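Local coordinates for chitin oligosaccahride binding protein NagB1 (PDB 7EHP) that binds chitin oligosaccharides such as diacetylchitobiose as an extracellular solute-binding protein, probably delivering them to a membrane transporter for uptake, at residues Gln223-Gly235 and Met239-Val251. Sequence-based numbering, arbitrary orientation.
With NAG (2-acetamido-2-deoxy-beta-D-glucopyranose), chain C; NAG (2-acetamido-2-deoxy-beta-D-glucopyranose), chain B.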
loop_
_atom_site.group_PDB
_atom_site.type_symbol
_atom_site.label_atom_id
_atom_site.label_comp_id
_atom_site.label_asym_id
_atom_site.label_seq_id
_atom_site.Cartn_x
_atom_site.Cartn_y
_atom_site.Cartn_z
ATOM N N GLN A 223 -7.002 -5.829 -16.909
ATOM C CA GLN A 223 -6.081 -4.700 -16.858
ATOM C C GLN A 223 -5.151 -4.796 -15.659
ATOM O O GLN A 223 -5.605 -4.981 -14.525
ATOM C CB GLN A 223 -6.855 -3.385 -16.813
ATOM C CG GLN A 223 -7.628 -3.115 -18.081
ATOM C CD GLN A 223 -8.889 -2.346 -17.808
ATOM O OE1 GLN A 223 -8.893 -1.397 -17.009
ATOM N NE2 GLN A 223 -9.990 -2.784 -18.415
ATOM N N LYS A 224 -3.854 -4.631 -15.919
ATOM C CA LYS A 224 -2.835 -4.535 -14.880
ATOM C C LYS A 224 -3.021 -3.254 -14.065
ATOM O O LYS A 224 -3.620 -2.279 -14.523
ATOM C CB LYS A 224 -1.427 -4.552 -15.503
ATOM C CG LYS A 224 -1.176 -3.469 -16.596
ATOM C CD LYS A 224 0.173 -3.655 -17.369
ATOM C CE LYS A 224 0.177 -2.994 -18.776
ATOM N NZ LYS A 224 -0.352 -3.870 -19.890
ATOM N N TYR A 225 -2.463 -3.261 -12.851
ATOM C CA TYR A 225 -2.576 -2.144 -11.915
ATOM C C TYR A 225 -2.396 -0.768 -12.561
ATOM O O TYR A 225 -3.229 0.126 -12.377
ATOM C CB TYR A 225 -1.557 -2.342 -10.793
ATOM C CG TYR A 225 -1.483 -1.218 -9.769
ATOM C CD1 TYR A 225 -2.638 -0.611 -9.272
ATOM C CD2 TYR A 225 -0.254 -0.795 -9.273
ATOM C CE1 TYR A 225 -2.565 0.406 -8.304
ATOM C CE2 TYR A 225 -0.160 0.214 -8.311
ATOM C CZ TYR A 225 -1.307 0.806 -7.829
ATOM O OH TYR A 225 -1.198 1.799 -6.877
ATOM N N ALA A 226 -1.313 -0.579 -13.325
ATOM C CA ALA A 226 -1.024 0.737 -13.901
ATOM C C ALA A 226 -2.154 1.280 -14.766
ATOM O O ALA A 226 -2.250 2.501 -14.949
ATOM C CB ALA A 226 0.250 0.684 -14.748
ATOM N N GLU A 227 -2.994 0.414 -15.325
ATOM C CA GLU A 227 -4.031 0.872 -16.245
ATOM C C GLU A 227 -5.101 1.705 -15.541
ATOM O O GLU A 227 -5.667 2.624 -16.146
ATOM C CB GLU A 227 -4.645 -0.339 -16.958
ATOM C CG GLU A 227 -3.613 -0.991 -17.878
ATOM C CD GLU A 227 -4.177 -2.046 -18.804
ATOM O OE1 GLU A 227 -4.927 -1.687 -19.735
ATOM O OE2 GLU A 227 -3.834 -3.235 -18.615
ATOM N N GLN A 228 -5.382 1.428 -14.265
ATOM C CA GLN A 228 -6.306 2.309 -13.553
ATOM C C GLN A 228 -5.714 3.701 -13.380
ATOM O O GLN A 228 -6.440 4.704 -13.443
ATOM C CB GLN A 228 -6.703 1.684 -12.219
ATOM C CG GLN A 228 -5.750 1.855 -11.051
ATOM C CD GLN A 228 -6.449 1.547 -9.731
ATOM O OE1 GLN A 228 -7.341 0.695 -9.682
ATOM N NE2 GLN A 228 -6.047 2.233 -8.658
ATOM N N GLN A 229 -4.393 3.786 -13.237
ATOM C CA GLN A 229 -3.750 5.083 -13.118
ATOM C C GLN A 229 -3.712 5.796 -14.462
ATOM O O GLN A 229 -3.868 7.021 -14.524
ATOM C CB GLN A 229 -2.347 4.903 -12.533
ATOM C CG GLN A 229 -2.408 4.371 -11.088
ATOM C CD GLN A 229 -1.058 4.020 -10.494
ATOM O OE1 GLN A 229 -0.028 4.064 -11.168
ATOM N NE2 GLN A 229 -1.052 3.687 -9.211
ATOM N N TYR A 230 -3.533 5.049 -15.555
ATOM C CA TYR A 230 -3.675 5.671 -16.866
ATOM C C TYR A 230 -5.059 6.297 -17.007
ATOM O O TYR A 230 -5.185 7.479 -17.353
ATOM C CB TYR A 230 -3.455 4.651 -17.981
ATOM C CG TYR A 230 -2.143 3.896 -18.006
ATOM C CD1 TYR A 230 -0.974 4.408 -17.434
ATOM C CD2 TYR A 230 -2.073 2.663 -18.652
ATOM C CE1 TYR A 230 0.241 3.671 -17.501
ATOM C CE2 TYR A 230 -0.891 1.930 -18.712
ATOM C CZ TYR A 230 0.256 2.426 -18.146
ATOM O OH TYR A 230 1.387 1.655 -18.250
ATOM N N ALA A 231 -6.113 5.514 -16.730
ATOM C CA ALA A 231 -7.477 5.990 -16.960
ATOM C C ALA A 231 -7.744 7.259 -16.179
ATOM O O ALA A 231 -8.286 8.231 -16.718
ATOM C CB ALA A 231 -8.501 4.913 -16.587
ATOM N N PHE A 232 -7.342 7.280 -14.902
ATOM C CA PHE A 232 -7.556 8.470 -14.090
ATOM C C PHE A 232 -6.736 9.654 -14.599
ATOM O O PHE A 232 -7.256 10.766 -14.752
ATOM C CB PHE A 232 -7.223 8.176 -12.631
ATOM C CG PHE A 232 -7.449 9.343 -11.729
ATOM C CD1 PHE A 232 -8.744 9.823 -11.512
ATOM C CD2 PHE A 232 -6.376 9.984 -11.120
ATOM C CE1 PHE A 232 -8.969 10.911 -10.690
ATOM C CE2 PHE A 232 -6.580 11.078 -10.303
ATOM C CZ PHE A 232 -7.891 11.544 -10.077
ATOM N N ARG A 233 -5.438 9.455 -14.835
ATOM C CA ARG A 233 -4.622 10.613 -15.184
ATOM C C ARG A 233 -4.920 11.120 -16.593
ATOM O O ARG A 233 -4.671 12.295 -16.888
ATOM C CB ARG A 233 -3.131 10.288 -15.015
ATOM C CG ARG A 233 -2.428 9.745 -16.241
ATOM C CD ARG A 233 -0.987 9.337 -15.894
ATOM N NE ARG A 233 -0.356 8.624 -17.002
ATOM C CZ ARG A 233 0.635 7.751 -16.868
ATOM N NH1 ARG A 233 1.121 7.459 -15.663
ATOM N NH2 ARG A 233 1.128 7.158 -17.941
ATOM N N GLU A 234 -5.468 10.278 -17.458
ATOM C CA GLU A 234 -5.870 10.709 -18.787
ATOM C C GLU A 234 -7.302 11.255 -18.818
ATOM O O GLU A 234 -7.834 11.501 -19.902
ATOM C CB GLU A 234 -5.697 9.555 -19.786
ATOM C CG GLU A 234 -4.221 9.241 -20.102
ATOM C CD GLU A 234 -3.970 7.849 -20.723
ATOM O OE1 GLU A 234 -4.930 7.158 -21.157
ATOM O OE2 GLU A 234 -2.787 7.441 -20.782
ATOM N N GLY A 235 -7.923 11.460 -17.663
ATOM C CA GLY A 235 -9.205 12.140 -17.601
ATOM C C GLY A 235 -10.414 11.324 -17.991
ATOM O O GLY A 235 -11.479 11.901 -18.248
ATOM N N MET A 239 -12.867 9.304 -10.534
ATOM C CA MET A 239 -12.262 8.942 -9.262
ATOM C C MET A 239 -11.404 7.705 -9.473
ATOM O O MET A 239 -11.515 7.001 -10.486
ATOM C CB MET A 239 -13.323 8.662 -8.179
ATOM C CG MET A 239 -14.314 9.797 -7.932
ATOM S SD MET A 239 -15.573 9.319 -6.718
ATOM C CE MET A 239 -16.666 8.427 -7.835
ATOM N N MET A 240 -10.557 7.439 -8.482
ATOM C CA MET A 240 -9.720 6.244 -8.437
ATOM C C MET A 240 -9.353 6.002 -6.987
ATOM O O MET A 240 -8.706 6.861 -6.380
ATOM C CB MET A 240 -8.447 6.433 -9.257
ATOM C CG MET A 240 -7.462 5.284 -9.118
ATOM S SD MET A 240 -6.053 5.521 -10.205
ATOM C CE MET A 240 -5.071 6.678 -9.231
ATOM N N PHE A 241 -9.721 4.842 -6.441
ATOM C CA PHE A 241 -9.258 4.472 -5.108
ATOM C C PHE A 241 -7.850 3.893 -5.227
ATOM O O PHE A 241 -7.625 2.941 -5.982
ATOM C CB PHE A 241 -10.212 3.460 -4.457
ATOM C CG PHE A 241 -9.954 3.222 -2.993
ATOM C CD1 PHE A 241 -8.899 2.433 -2.581
ATOM C CD2 PHE A 241 -10.781 3.783 -2.022
ATOM C CE1 PHE A 241 -8.652 2.219 -1.223
ATOM C CE2 PHE A 241 -10.538 3.565 -0.647
ATOM C CZ PHE A 241 -9.469 2.787 -0.257
ATOM N N ASP A 242 -6.907 4.448 -4.471
ATOM C CA ASP A 242 -5.506 4.054 -4.605
ATOM C C ASP A 242 -4.733 4.522 -3.377
ATOM O O ASP A 242 -5.250 5.247 -2.521
ATOM C CB ASP A 242 -4.895 4.634 -5.894
ATOM C CG ASP A 242 -3.824 3.741 -6.488
ATOM O OD1 ASP A 242 -3.269 2.906 -5.738
ATOM O OD2 ASP A 242 -3.545 3.868 -7.709
ATOM N N GLY A 243 -3.486 4.096 -3.303
ATOM C CA GLY A 243 -2.602 4.544 -2.252
ATOM C C GLY A 243 -1.883 5.823 -2.611
ATOM O O GLY A 243 -1.750 6.169 -3.783
ATOM N N SER A 244 -1.399 6.517 -1.576
ATOM C CA SER A 244 -0.672 7.768 -1.785
ATOM C C SER A 244 0.564 7.587 -2.672
ATOM O O SER A 244 0.981 8.535 -3.354
ATOM C CB SER A 244 -0.256 8.356 -0.435
ATOM O OG SER A 244 0.398 7.363 0.321
ATOM N N TRP A 245 1.155 6.385 -2.683
ATOM C CA TRP A 245 2.326 6.131 -3.527
ATOM C C TRP A 245 2.010 6.306 -5.010
ATOM O O TRP A 245 2.937 6.424 -5.820
ATOM C CB TRP A 245 2.865 4.711 -3.287
ATOM C CG TRP A 245 1.842 3.670 -3.639
ATOM C CD1 TRP A 245 1.520 3.206 -4.895
ATOM C CD2 TRP A 245 0.960 3.004 -2.730
ATOM N NE1 TRP A 245 0.495 2.284 -4.808
ATOM C CE2 TRP A 245 0.139 2.142 -3.489
ATOM C CE3 TRP A 245 0.776 3.062 -1.345
ATOM C CZ2 TRP A 245 -0.835 1.336 -2.904
ATOM C CZ3 TRP A 245 -0.189 2.264 -0.766
ATOM C CH2 TRP A 245 -0.983 1.408 -1.542
ATOM N N ALA A 246 0.725 6.341 -5.376
ATOM C CA ALA A 246 0.312 6.415 -6.772
ATOM C C ALA A 246 0.604 7.764 -7.391
ATOM O O ALA A 246 0.685 7.864 -8.618
ATOM C CB ALA A 246 -1.191 6.123 -6.904
ATOM N N SER A 247 0.729 8.808 -6.578
ATOM C CA SER A 247 1.062 10.114 -7.120
ATOM C C SER A 247 2.412 10.109 -7.836
ATOM O O SER A 247 2.647 10.970 -8.688
ATOM C CB SER A 247 1.048 11.151 -6.000
ATOM O OG SER A 247 2.138 10.919 -5.125
ATOM N N ALA A 248 3.296 9.146 -7.531
ATOM C CA ALA A 248 4.539 9.014 -8.278
ATOM C C ALA A 248 4.297 8.769 -9.761
ATOM O O ALA A 248 5.239 8.912 -10.561
ATOM C CB ALA A 248 5.392 7.885 -7.690
ATOM N N ALA A 249 3.059 8.426 -10.145
ATOM C CA ALA A 249 2.701 8.114 -11.523
ATOM C C ALA A 249 1.580 8.995 -12.066
ATOM O O ALA A 249 0.995 8.662 -13.104
ATOM C CB ALA A 249 2.307 6.640 -11.641
ATOM N N LEU A 250 1.281 10.123 -11.423
ATOM C CA LEU A 250 0.021 10.807 -11.680
ATOM C C LEU A 250 0.154 12.201 -12.272
ATOM O O LEU A 250 -0.580 12.523 -13.214
ATOM C CB LEU A 250 -0.799 10.895 -10.385
ATOM C CG LEU A 250 -1.598 9.645 -10.045
ATOM C CD1 LEU A 250 -2.485 9.951 -8.869
ATOM C CD2 LEU A 250 -2.411 9.147 -11.215
ATOM N N VAL A 251 1.028 13.061 -11.740
ATOM C CA VAL A 251 0.769 14.498 -11.854
ATOM C C VAL A 251 1.968 15.326 -12.343
ATOM O O VAL A 251 2.340 16.337 -11.732
ATOM C CB VAL A 251 0.225 15.004 -10.494
ATOM C CG1 VAL A 251 1.223 14.767 -9.341
ATOM C CG2 VAL A 251 -0.234 16.429 -10.574
HETATM C C1 NAG C . 5.112 0.910 -3.321
HETATM C C2 NAG C . 4.625 1.162 -1.896
HETATM C C3 NAG C . 3.794 -0.024 -1.407
HETATM C C4 NAG C . 2.742 -0.448 -2.437
HETATM C C5 NAG C . 3.337 -0.492 -3.852
HETATM C C6 NAG C . 2.345 -0.770 -4.961
HETATM C C7 NAG C . 6.295 2.613 -0.808
HETATM C C8 NAG C . 7.403 2.674 0.202
HETATM N N2 NAG C . 5.735 1.411 -0.986
HETATM O O1 NAG C . 5.900 1.970 -3.741
HETATM O O3 NAG C . 3.200 0.316 -0.156
HETATM O O4 NAG C . 2.381 -1.792 -2.140
HETATM O O5 NAG C . 3.999 0.739 -4.171
HETATM O O6 NAG C . 3.035 -1.101 -6.164
HETATM O O7 NAG C . 5.933 3.605 -1.439
HETATM C C1 NAG B . 1.132 -1.942 -1.471
HETATM C C2 NAG B . 0.900 -3.443 -1.323
HETATM C C3 NAG B . -0.408 -3.701 -0.591
HETATM C C4 NAG B . -0.404 -2.975 0.745
HETATM C C5 NAG B . -0.115 -1.490 0.538
HETATM C C6 NAG B . 0.002 -0.716 1.833
HETATM C C7 NAG B . 1.769 -5.143 -2.870
HETATM C C8 NAG B . 1.656 -5.746 -4.225
HETATM N N2 NAG B . 0.929 -4.131 -2.606
HETATM O O3 NAG B . -0.556 -5.096 -0.379
HETATM O O4 NAG B . -1.664 -3.108 1.389
HETATM O O5 NAG B . 1.118 -1.315 -0.170
HETATM O O6 NAG B . 0.938 -1.306 2.726
HETATM O O7 NAG B . 2.581 -5.557 -2.036
HETATM O O HOH W 1 -8.812 0.803 -7.194
#
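Behind the sugar-stacking Trp245 of the chitobiose pocket, helix 225-233 lies against strand 239-243 and the following 3-10 turn, so that Asp242 and Trp245 both bond to the hydroxyl of Tyr225. Trp245 lays one indole face against both NAG units, with C4 of NAG (chain C) over its centre, 3.8 Å above the plane, while Gly243 CA backs the other. At the edge, Trp245 NE1 donates to Tyr225 OH at 2.7 Å, with the hydroxyl 22° out of the indole plane. The same hydroxyl donates to Asp242 OD1 at 2.6 Å, on the syn lone pair. The Tyr225 ring stands anti to the backbone N (chi1 176°), beside the carbonyl carbon, which brings OH to both partners. Asp242 OD1 also accepts Gly243 N, and OD2 takes a nearly straight bond (172°) from Gln229 NE2, 2.9 Å away, plus a weak one from Gln228 NE2. Gln228 NE2 also reaches Phe241 O.

Phe232, further along the helix, takes Met240 SD of the strand against its CB at 3.8 Å and obliquely to its ring, a Met-aromatic contact (SD to centroid 5.2 Å), and Leu250 CD2 at the ring edge. Arg233 NH1, salt-bridged to Asp13, bonds Ala249 O at 2.8 Å, nearly in the guanidinium plane. Replacing Trp245 with a leucine would probably cost the sugar its flat platform and leave Tyr225 OH without its N-H donor. With both oxygens of the buried Asp242 held by donors, this network is likely to keep the carboxylate ionised and fix the tilt of the indole that receives the sugar.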